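Local atomic coordinates of endoglucanase (PDB entry 2FVG), a protein that probably works as a metal-dependent aminopeptidase of the M42 family, binding two divalent metal cations per subunit, despite being named an endoglucanase. Residues I24-N34 against N42-R50; F166-L175 against I217-G225. One frame throughout, in Å; residues are numbered along the deposited sequence.

Contact 1. Residues I24-N34 against N42-R50; sequences IKSKIEGLVDN and NLIALKRGR. With EDO (1,2-ethanediol), chain D.
A classic beta bulge, in which D33 and N34 together face L46, opens the antiparallel pairing of strand 34-37 with strand 43-47 on the flank of the mixed sheet. The evidence lies in the shared carbonyl: D33 N reaches L46 O at 2.8 Å, nearly in line with the C=O bond (177° at the oxygen), whereas N34 N makes only a weak bond to the same L46 O at 3.4 Å. In return L46 N donates to N34 O at 2.8 Å.

Around the bulge, the side chains of D33 and K47 bind backbone atoms of the opposite segment. D33 has CG beside its own backbone N (chi1 -59°), which brings OD2 within 2.7 Å of R48 N, whose N-H it accepts nearly end-on to the C-O bond. K47 leaves the strand with CG anti to N, then bends at chi2 (76°), and this turn carries NZ to L31 O at 2.8 Å. D33 and K47 do not form a direct ion pair; a water accepts from K47 NZ and donates to D33 OD1, while another donates to D33 OD2 and R48 O. L46 CD2 lies over one face of the R48 guanidinium, offset toward its rim, while D33 CB approaches NH1.

On the inner side the contact is aliphatic. The CD2 branch of L43 meets I24 CG2 at 3.7 Å, and the methyl of A45 receives V32 CG1 at 3.7 Å with I28 CD1 beside it. L35, F193 and L179 also pack against this layer. At the far end, N42 is held by D38 and V195, next to an ethanediol probably from the crystallisation liquor. Helix 24-28 and strand 43-47 run almost parallel, their axes 10.5 Å apart: helix 18-28 lies over the sheet and leads through the bulge into the hairpin of strands 34-37 and 43-47.

Contact 2. Residues F166-L175 against I217-G225; sequences FDDRAGCSVL and IVVETTTAG
T221 and D168 meet where helix 166-180 packs on strand 215-224 of the central mixed sheet, the alpha/beta core of an M42 peptidase of the zinc exopeptidase clan. The predicted metal ligands D167 and E220 flank this pair, and the D167-D168 peptide bond is cis.

The polar contacts centre on one hydroxyl. T221 OG1, set beside its own backbone N by a chi1 of -60°, lies 3.0 Å from F166 O and 3.2 Å from D168 OD1. D168 holds CG anti to N (chi1 -164°), so that its carboxylate reaches across to the strand, where OD2 stands 2.6 Å from V219 O. The same OD2 accepts from the backbone N of H61, itself a predicted metal ligand, and OD1 takes a weak bond from G171 N. With an alanine at D168, the N-H of H61 would probably lose its carboxylate acceptor, and T221 OG1 its neighbour OD1, with a gap left beside V219 O.

The apolar part lies further along the helix. Helix and strand axes approach to 6.2 Å at 143°, a closeness permitted by the bare backbone of G171, where a CB would clash with V219 O and with D168 OD1. The L175 and V219 side chains run alongside in opposite senses, with L175 CD2 4.0 Å from V219 CG2, while the other branch, V219 CG1, sits 3.8 Å from G171 CA.

How the contacts relate
Contact 2 is the core contact, its centre about 5 Å from the centre of the chain; contact 1, about 18 Å out, is only partly buried. Both reach the same mixed sheet and pair a helix with a strand, but nearly parallel in contact 1 and much closer to antiparallel in contact 2. Helix 166-180 links them: I24 CD1 packs 4.1 Å from C172 SG, and I176 and L179 on that helix touch side chains of 24-34. Chemistry follows place. Both have an aliphatic layer, but the polar part of contact 1 is backbone pairing with charged side chains and waters, that of contact 2 a buried hydroxyl and carboxylate beside the predicted metal ligands.

Contact 1. Residues I24-N34 against N42-R50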
loop_
_atom_site.group_PDB
_atom_site.type_symbol
_atom_site.label_atom_id
_atom_site.label_comp_id
_atom_site.label_asym_id
_atom_site.label_seq_id
_atom_site.Cartn_x
_atom_site.Cartn_y
_atom_site.Cartn_z
ATOM N N ILE A 24 8.550 8.542 -4.004
ATOM C CA ILE A 24 9.190 7.270 -4.318
ATOM C C ILE A 24 10.264 7.449 -5.400
ATOM O O ILE A 24 11.415 6.981 -5.255
ATOM C CB ILE A 24 8.126 6.199 -4.696
ATOM C CG1 ILE A 24 7.216 5.905 -3.483
ATOM C CG2 ILE A 24 8.818 4.952 -5.177
ATOM C CD1 ILE A 24 6.020 4.947 -3.769
ATOM N N LYS A 25 9.898 8.174 -6.457
ATOM C CA LYS A 25 10.800 8.518 -7.560
ATOM C C LYS A 25 12.096 9.156 -7.033
ATOM O O LYS A 25 13.192 8.713 -7.375
ATOM C CB LYS A 25 10.079 9.484 -8.494
ATOM C CG LYS A 25 10.704 9.691 -9.850
ATOM C CD LYS A 25 9.873 10.674 -10.699
ATOM C CE LYS A 25 8.398 10.242 -10.806
ATOM N NZ LYS A 25 7.530 11.264 -11.476
ATOM N N SER A 26 11.975 10.164 -6.171
ATOM C CA SER A 26 13.164 10.830 -5.615
ATOM C C SER A 26 14.068 9.876 -4.832
ATOM O O SER A 26 15.287 10.069 -4.779
ATOM C CB SER A 26 12.797 12.049 -4.757
ATOM O OG SER A 26 12.145 11.669 -3.554
ATOM N N LYS A 27 13.481 8.837 -4.245
ATOM C CA LYS A 27 14.260 7.865 -3.482
ATOM C C LYS A 27 14.893 6.739 -4.301
ATOM O O LYS A 27 15.938 6.204 -3.914
ATOM C CB LYS A 27 13.427 7.279 -2.332
ATOM C CG LYS A 27 12.898 8.328 -1.340
ATOM C CD LYS A 27 14.015 9.199 -0.729
ATOM C CE LYS A 27 13.412 10.263 0.164
ATOM N NZ LYS A 27 14.436 11.137 0.795
ATOM N N ILE A 28 14.284 6.381 -5.426
ATOM C CA ILE A 28 14.800 5.259 -6.220
ATOM C C ILE A 28 15.478 5.592 -7.554
ATOM O O ILE A 28 16.094 4.706 -8.155
ATOM C CB ILE A 28 13.736 4.144 -6.419
ATOM C CG1 ILE A 28 12.531 4.696 -7.204
ATOM C CG2 ILE A 28 13.366 3.540 -5.049
ATOM C CD1 ILE A 28 11.464 3.661 -7.581
ATOM N N GLU A 29 15.377 6.842 -8.008
ATOM C CA GLU A 29 16.006 7.281 -9.274
ATOM C C GLU A 29 17.415 6.765 -9.515
ATOM O O GLU A 29 17.710 6.230 -10.587
ATOM C CB GLU A 29 16.038 8.803 -9.379
ATOM C CG GLU A 29 14.769 9.413 -9.910
ATOM C CD GLU A 29 14.748 10.933 -9.798
ATOM O OE1 GLU A 29 15.488 11.500 -8.945
ATOM O OE2 GLU A 29 13.954 11.553 -10.550
ATOM N N GLY A 30 18.292 6.944 -8.530
ATOM C CA GLY A 30 19.673 6.523 -8.676
ATOM C C GLY A 30 19.935 5.098 -8.262
ATOM O O GLY A 30 21.092 4.705 -8.111
ATOM N N LEU A 31 18.870 4.323 -8.079
ATOM C CA LEU A 31 18.988 2.928 -7.660
ATOM C C LEU A 31 18.573 1.937 -8.740
ATOM O O LEU A 31 18.863 0.749 -8.649
ATOM C CB LEU A 31 18.141 2.692 -6.402
ATOM C CG LEU A 31 18.573 3.449 -5.137
ATOM C CD1 LEU A 31 17.538 3.265 -4.051
ATOM C CD2 LEU A 31 19.966 3.016 -4.661
ATOM N N VAL A 32 17.880 2.445 -9.754
ATOM C CA VAL A 32 17.340 1.622 -10.829
ATOM C C VAL A 32 18.012 1.925 -12.180
ATOM O O VAL A 32 18.721 2.927 -12.319
ATOM C CB VAL A 32 15.794 1.763 -10.902
ATOM C CG1 VAL A 32 15.160 1.274 -9.615
ATOM C CG2 VAL A 32 15.381 3.203 -11.160
ATOM N N ASP A 33 17.800 1.045 -13.157
ATOM C CA ASP A 33 18.405 1.202 -14.482
ATOM C C ASP A 33 17.497 2.043 -15.364
ATOM O O ASP A 33 17.964 2.805 -16.209
ATOM C CB ASP A 33 18.669 -0.155 -15.119
ATOM C CG ASP A 33 19.607 -1.023 -14.284
ATOM O OD1 ASP A 33 20.708 -0.560 -13.905
ATOM O OD2 ASP A 33 19.253 -2.186 -14.028
ATOM N N ASN A 34 16.197 1.907 -15.156
ATOM C CA ASN A 34 15.237 2.699 -15.877
ATOM C C ASN A 34 14.063 2.968 -14.954
ATOM O O ASN A 34 13.732 2.147 -14.107
ATOM C CB ASN A 34 14.795 1.977 -17.151
ATOM C CG ASN A 34 13.914 2.842 -18.041
ATOM O OD1 ASN A 34 14.156 4.044 -18.210
ATOM N ND2 ASN A 34 12.892 2.226 -18.626
ATOM N N ASN A 42 1.196 4.635 -13.079
ATOM C CA ASN A 42 1.993 3.638 -12.383
ATOM C C ASN A 42 3.442 4.013 -12.516
ATOM O O ASN A 42 3.870 4.438 -13.591
ATOM C CB ASN A 42 1.836 2.247 -13.009
ATOM C CG ASN A 42 0.428 1.716 -12.923
ATOM O OD1 ASN A 42 -0.195 1.716 -11.861
ATOM N ND2 ASN A 42 -0.082 1.237 -14.047
ATOM N N LEU A 43 4.201 3.817 -11.449
ATOM C CA LEU A 43 5.625 4.099 -11.482
ATOM C C LEU A 43 6.297 2.773 -11.731
ATOM O O LEU A 43 6.108 1.845 -10.962
ATOM C CB LEU A 43 6.092 4.699 -10.157
ATOM C CG LEU A 43 7.575 5.073 -10.051
ATOM C CD1 LEU A 43 7.953 6.122 -11.082
ATOM C CD2 LEU A 43 7.824 5.595 -8.660
ATOM N N ILE A 44 7.084 2.697 -12.804
ATOM C CA ILE A 44 7.725 1.457 -13.208
ATOM C C ILE A 44 9.227 1.616 -13.147
ATOM O O ILE A 44 9.805 2.434 -13.856
ATOM C CB ILE A 44 7.278 1.062 -14.638
ATOM C CG1 ILE A 44 5.748 1.026 -14.707
ATOM C CG2 ILE A 44 7.931 -0.260 -15.086
ATOM C CD1 ILE A 44 5.209 0.490 -15.990
ATOM N N ALA A 45 9.848 0.830 -12.281
ATOM C CA ALA A 45 11.282 0.890 -12.089
ATOM C C ALA A 45 11.838 -0.414 -12.561
ATOM O O ALA A 45 11.261 -1.456 -12.268
ATOM C CB ALA A 45 11.597 1.098 -10.620
ATOM N N LEU A 46 12.931 -0.365 -13.318
ATOM C CA LEU A 46 13.581 -1.585 -13.815
ATOM C C LEU A 46 14.960 -1.805 -13.224
ATOM O O LEU A 46 15.803 -0.904 -13.211
ATOM C CB LEU A 46 13.711 -1.543 -15.343
ATOM C CG LEU A 46 14.570 -2.568 -16.087
ATOM C CD1 LEU A 46 14.130 -3.999 -15.799
ATOM C CD2 LEU A 46 14.541 -2.311 -17.590
ATOM N N LYS A 47 15.192 -3.015 -12.739
ATOM C CA LYS A 47 16.499 -3.382 -12.278
ATOM C C LYS A 47 16.858 -4.581 -13.153
ATOM O O LYS A 47 16.317 -5.663 -12.968
ATOM C CB LYS A 47 16.475 -3.747 -10.794
ATOM C CG LYS A 47 17.837 -3.921 -10.196
ATOM C CD LYS A 47 18.492 -2.588 -9.945
ATOM C CE LYS A 47 19.912 -2.787 -9.468
ATOM N NZ LYS A 47 20.508 -1.454 -9.213
ATOM N N ARG A 48 17.733 -4.375 -14.136
ATOM C CA ARG A 48 18.126 -5.443 -15.037
ATOM C C ARG A 48 18.853 -6.540 -14.266
ATOM O O ARG A 48 19.538 -6.279 -13.267
ATOM C CB ARG A 48 18.954 -4.921 -16.222
ATOM C CG ARG A 48 18.172 -3.942 -17.103
ATOM C CD ARG A 48 18.859 -3.521 -18.411
ATOM N NE ARG A 48 17.881 -2.791 -19.230
ATOM C CZ ARG A 48 17.732 -1.465 -19.257
ATOM N NH1 ARG A 48 18.538 -0.661 -18.563
ATOM N NH2 ARG A 48 16.786 -0.928 -20.014
ATOM N N GLY A 49 18.696 -7.773 -14.722
ATOM C CA GLY A 49 19.304 -8.889 -14.026
ATOM C C GLY A 49 20.430 -9.482 -14.820
ATOM O O GLY A 49 20.863 -8.901 -15.815
ATOM N N ARG A 50 20.931 -10.626 -14.365
ATOM C CA ARG A 50 21.993 -11.312 -15.093
ATOM C C ARG A 50 21.421 -11.815 -16.413
ATOM O O ARG A 50 22.095 -11.773 -17.435
ATOM C CB ARG A 50 22.576 -12.481 -14.286
ATOM C CG ARG A 50 23.359 -12.043 -13.055
ATOM C CD ARG A 50 23.902 -13.220 -12.207
ATOM N NE ARG A 50 22.883 -13.916 -11.401
ATOM C CZ ARG A 50 22.366 -13.455 -10.257
ATOM N NH1 ARG A 50 22.729 -12.267 -9.780
ATOM N NH2 ARG A 50 21.459 -14.167 -9.590
HETATM C C1 EDO D . -2.242 -1.423 -12.651
HETATM O O1 EDO D . -2.994 -0.265 -12.257
HETATM C C2 EDO D . -2.212 -2.450 -11.521
HETATM O O2 EDO D . -1.290 -3.505 -11.833
HETATM O O HOH W 1 21.091 -0.173 -11.353
HETATM O O HOH W 2 20.935 -3.815 -12.756
#

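Contact 2. Residues F166-L175 against I217-G225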
loop_
_atom_site.group_PDB
_atom_site.type_symbol
_atom_site.label_atom_id
_atom_site.label_comp_id
_atom_site.label_asym_id
_atom_site.label_seq_id
_atom_site.Cartn_x
_atom_site.Cartn_y
_atom_site.Cartn_z
ATOM N N PHE A 166 -0.826 1.874 6.073
ATOM C CA PHE A 166 0.218 0.814 6.026
ATOM C C PHE A 166 -0.132 -0.152 4.872
ATOM O O PHE A 166 0.742 -0.787 4.264
ATOM C CB PHE A 166 0.364 0.092 7.357
ATOM C CG PHE A 166 1.185 0.844 8.399
ATOM C CD1 PHE A 166 2.140 1.782 8.031
ATOM C CD2 PHE A 166 1.069 0.510 9.750
ATOM C CE1 PHE A 166 2.926 2.430 9.004
ATOM C CE2 PHE A 166 1.855 1.146 10.735
ATOM C CZ PHE A 166 2.787 2.097 10.359
ATOM N N ASP A 167 -1.427 -0.252 4.599
ATOM C CA ASP A 167 -1.958 -0.954 3.419
ATOM C C ASP A 167 -2.174 0.143 2.341
ATOM O O ASP A 167 -3.183 0.873 2.400
ATOM C CB ASP A 167 -3.296 -1.599 3.771
ATOM C CG ASP A 167 -4.008 -2.196 2.558
ATOM O OD1 ASP A 167 -3.353 -2.496 1.530
ATOM O OD2 ASP A 167 -5.239 -2.372 2.647
ATOM N N ASP A 168 -1.260 0.285 1.370
ATOM C CA ASP A 168 -0.062 -0.554 1.192
ATOM C C ASP A 168 1.258 0.254 1.189
ATOM O O ASP A 168 2.248 -0.098 0.510
ATOM C CB ASP A 168 -0.214 -1.368 -0.108
ATOM C CG ASP A 168 0.753 -2.547 -0.201
ATOM O OD1 ASP A 168 1.256 -3.008 0.854
ATOM O OD2 ASP A 168 1.018 -3.010 -1.346
ATOM N N ARG A 169 1.318 1.314 1.989
ATOM C CA ARG A 169 2.561 2.079 2.061
ATOM C C ARG A 169 3.693 1.238 2.669
ATOM O O ARG A 169 4.860 1.522 2.399
ATOM C CB ARG A 169 2.372 3.429 2.770
ATOM C CG ARG A 169 1.262 4.327 2.116
ATOM C CD ARG A 169 1.696 5.132 0.840
ATOM N NE ARG A 169 0.531 5.684 0.136
ATOM C CZ ARG A 169 -0.134 6.772 0.506
ATOM N NH1 ARG A 169 0.228 7.461 1.582
ATOM N NH2 ARG A 169 -1.166 7.178 -0.205
ATOM N N ALA A 170 3.384 0.197 3.460
ATOM C CA ALA A 170 4.483 -0.658 3.986
ATOM C C ALA A 170 5.058 -1.492 2.842
ATOM O O ALA A 170 6.256 -1.741 2.791
ATOM C CB ALA A 170 4.000 -1.581 5.124
ATOM N N GLY A 171 4.188 -1.944 1.934
ATOM C CA GLY A 171 4.608 -2.696 0.752
ATOM C C GLY A 171 5.517 -1.861 -0.139
ATOM O O GLY A 171 6.555 -2.351 -0.612
ATOM N N CYS A 172 5.158 -0.597 -0.344
ATOM C CA CYS A 172 5.979 0.353 -1.127
ATOM C C CYS A 172 7.343 0.547 -0.475
ATOM O O CYS A 172 8.371 0.562 -1.152
ATOM C CB CYS A 172 5.328 1.730 -1.207
ATOM S SG CYS A 172 3.802 1.866 -2.153
ATOM N N SER A 173 7.333 0.699 0.846
ATOM C CA SER A 173 8.544 0.908 1.630
ATOM C C SER A 173 9.480 -0.313 1.522
ATOM O O SER A 173 10.706 -0.176 1.406
ATOM C CB SER A 173 8.130 1.190 3.083
ATOM O OG SER A 173 9.258 1.352 3.919
ATOM N N VAL A 174 8.889 -1.501 1.544
ATOM C CA VAL A 174 9.623 -2.747 1.392
ATOM C C VAL A 174 10.392 -2.751 0.075
ATOM O O VAL A 174 11.554 -3.111 0.058
ATOM C CB VAL A 174 8.712 -3.996 1.458
ATOM C CG1 VAL A 174 9.514 -5.273 1.150
ATOM C CG2 VAL A 174 8.089 -4.123 2.821
ATOM N N LEU A 175 9.731 -2.345 -1.012
ATOM C CA LEU A 175 10.332 -2.318 -2.349
ATOM C C LEU A 175 11.466 -1.331 -2.421
ATOM O O LEU A 175 12.519 -1.649 -2.956
ATOM C CB LEU A 175 9.298 -1.997 -3.424
ATOM C CG LEU A 175 8.111 -2.963 -3.556
ATOM C CD1 LEU A 175 7.450 -2.749 -4.891
ATOM C CD2 LEU A 175 8.545 -4.405 -3.424
ATOM N N ILE A 217 5.187 -11.046 -8.163
ATOM C CA ILE A 217 5.107 -11.188 -6.706
ATOM C C ILE A 217 4.368 -9.927 -6.294
ATOM O O ILE A 217 4.818 -8.836 -6.616
ATOM C CB ILE A 217 6.511 -11.215 -6.055
ATOM C CG1 ILE A 217 7.262 -12.488 -6.424
ATOM C CG2 ILE A 217 6.433 -11.189 -4.520
ATOM C CD1 ILE A 217 8.739 -12.423 -5.985
ATOM N N VAL A 218 3.198 -10.062 -5.668
ATOM C CA VAL A 218 2.467 -8.901 -5.165
ATOM C C VAL A 218 2.791 -8.768 -3.661
ATOM O O VAL A 218 2.664 -9.726 -2.900
ATOM C CB VAL A 218 0.931 -9.047 -5.415
ATOM C CG1 VAL A 218 0.214 -7.812 -4.975
ATOM C CG2 VAL A 218 0.667 -9.298 -6.894
ATOM N N VAL A 219 3.289 -7.603 -3.257
ATOM C CA VAL A 219 3.624 -7.301 -1.868
ATOM C C VAL A 219 2.482 -6.472 -1.278
ATOM O O VAL A 219 2.258 -5.322 -1.683
ATOM C CB VAL A 219 4.958 -6.547 -1.777
ATOM C CG1 VAL A 219 5.338 -6.254 -0.318
ATOM C CG2 VAL A 219 6.094 -7.413 -2.414
ATOM N N GLU A 220 1.727 -7.080 -0.368
ATOM C CA GLU A 220 0.616 -6.405 0.276
ATOM C C GLU A 220 0.777 -6.372 1.788
ATOM O O GLU A 220 1.777 -6.878 2.348
ATOM C CB GLU A 220 -0.700 -7.086 -0.092
ATOM C CG GLU A 220 -1.043 -6.917 -1.568
ATOM C CD GLU A 220 -2.392 -7.484 -1.953
ATOM O OE1 GLU A 220 -2.952 -8.298 -1.165
ATOM O OE2 GLU A 220 -2.887 -7.120 -3.058
ATOM N N THR A 221 -0.188 -5.731 2.423
ATOM C CA THR A 221 -0.310 -5.641 3.862
ATOM C C THR A 221 -1.695 -6.222 4.135
ATOM O O THR A 221 -2.648 -5.938 3.402
ATOM C CB THR A 221 -0.146 -4.196 4.355
ATOM O OG1 THR A 221 1.151 -3.722 3.964
ATOM C CG2 THR A 221 -0.222 -4.127 5.883
ATOM N N THR A 222 -1.793 -7.130 5.101
ATOM C CA THR A 222 -3.074 -7.774 5.412
ATOM C C THR A 222 -3.438 -7.322 6.823
ATOM O O THR A 222 -2.675 -7.567 7.751
ATOM C CB THR A 222 -2.986 -9.332 5.289
ATOM O OG1 THR A 222 -4.243 -9.916 5.648
ATOM C CG2 THR A 222 -1.889 -9.919 6.200
ATOM N N THR A 223 -4.589 -6.662 6.978
ATOM C CA THR A 223 -4.948 -6.099 8.270
ATOM C C THR A 223 -6.045 -6.854 9.008
ATOM O O THR A 223 -7.139 -7.064 8.482
ATOM C CB THR A 223 -5.341 -4.567 8.182
ATOM O OG1 THR A 223 -4.369 -3.827 7.419
ATOM C CG2 THR A 223 -5.423 -3.953 9.585
ATOM N N ALA A 224 -5.730 -7.244 10.239
ATOM C CA ALA A 224 -6.658 -7.934 11.133
ATOM C C ALA A 224 -7.275 -6.963 12.152
ATOM O O ALA A 224 -6.758 -5.869 12.388
ATOM C CB ALA A 224 -5.921 -9.070 11.860
ATOM N N GLY A 225 -8.380 -7.377 12.759
ATOM C CA GLY A 225 -9.046 -6.565 13.768
ATOM C C GLY A 225 -10.032 -5.576 13.206
ATOM O O GLY A 225 -10.382 -4.605 13.874
#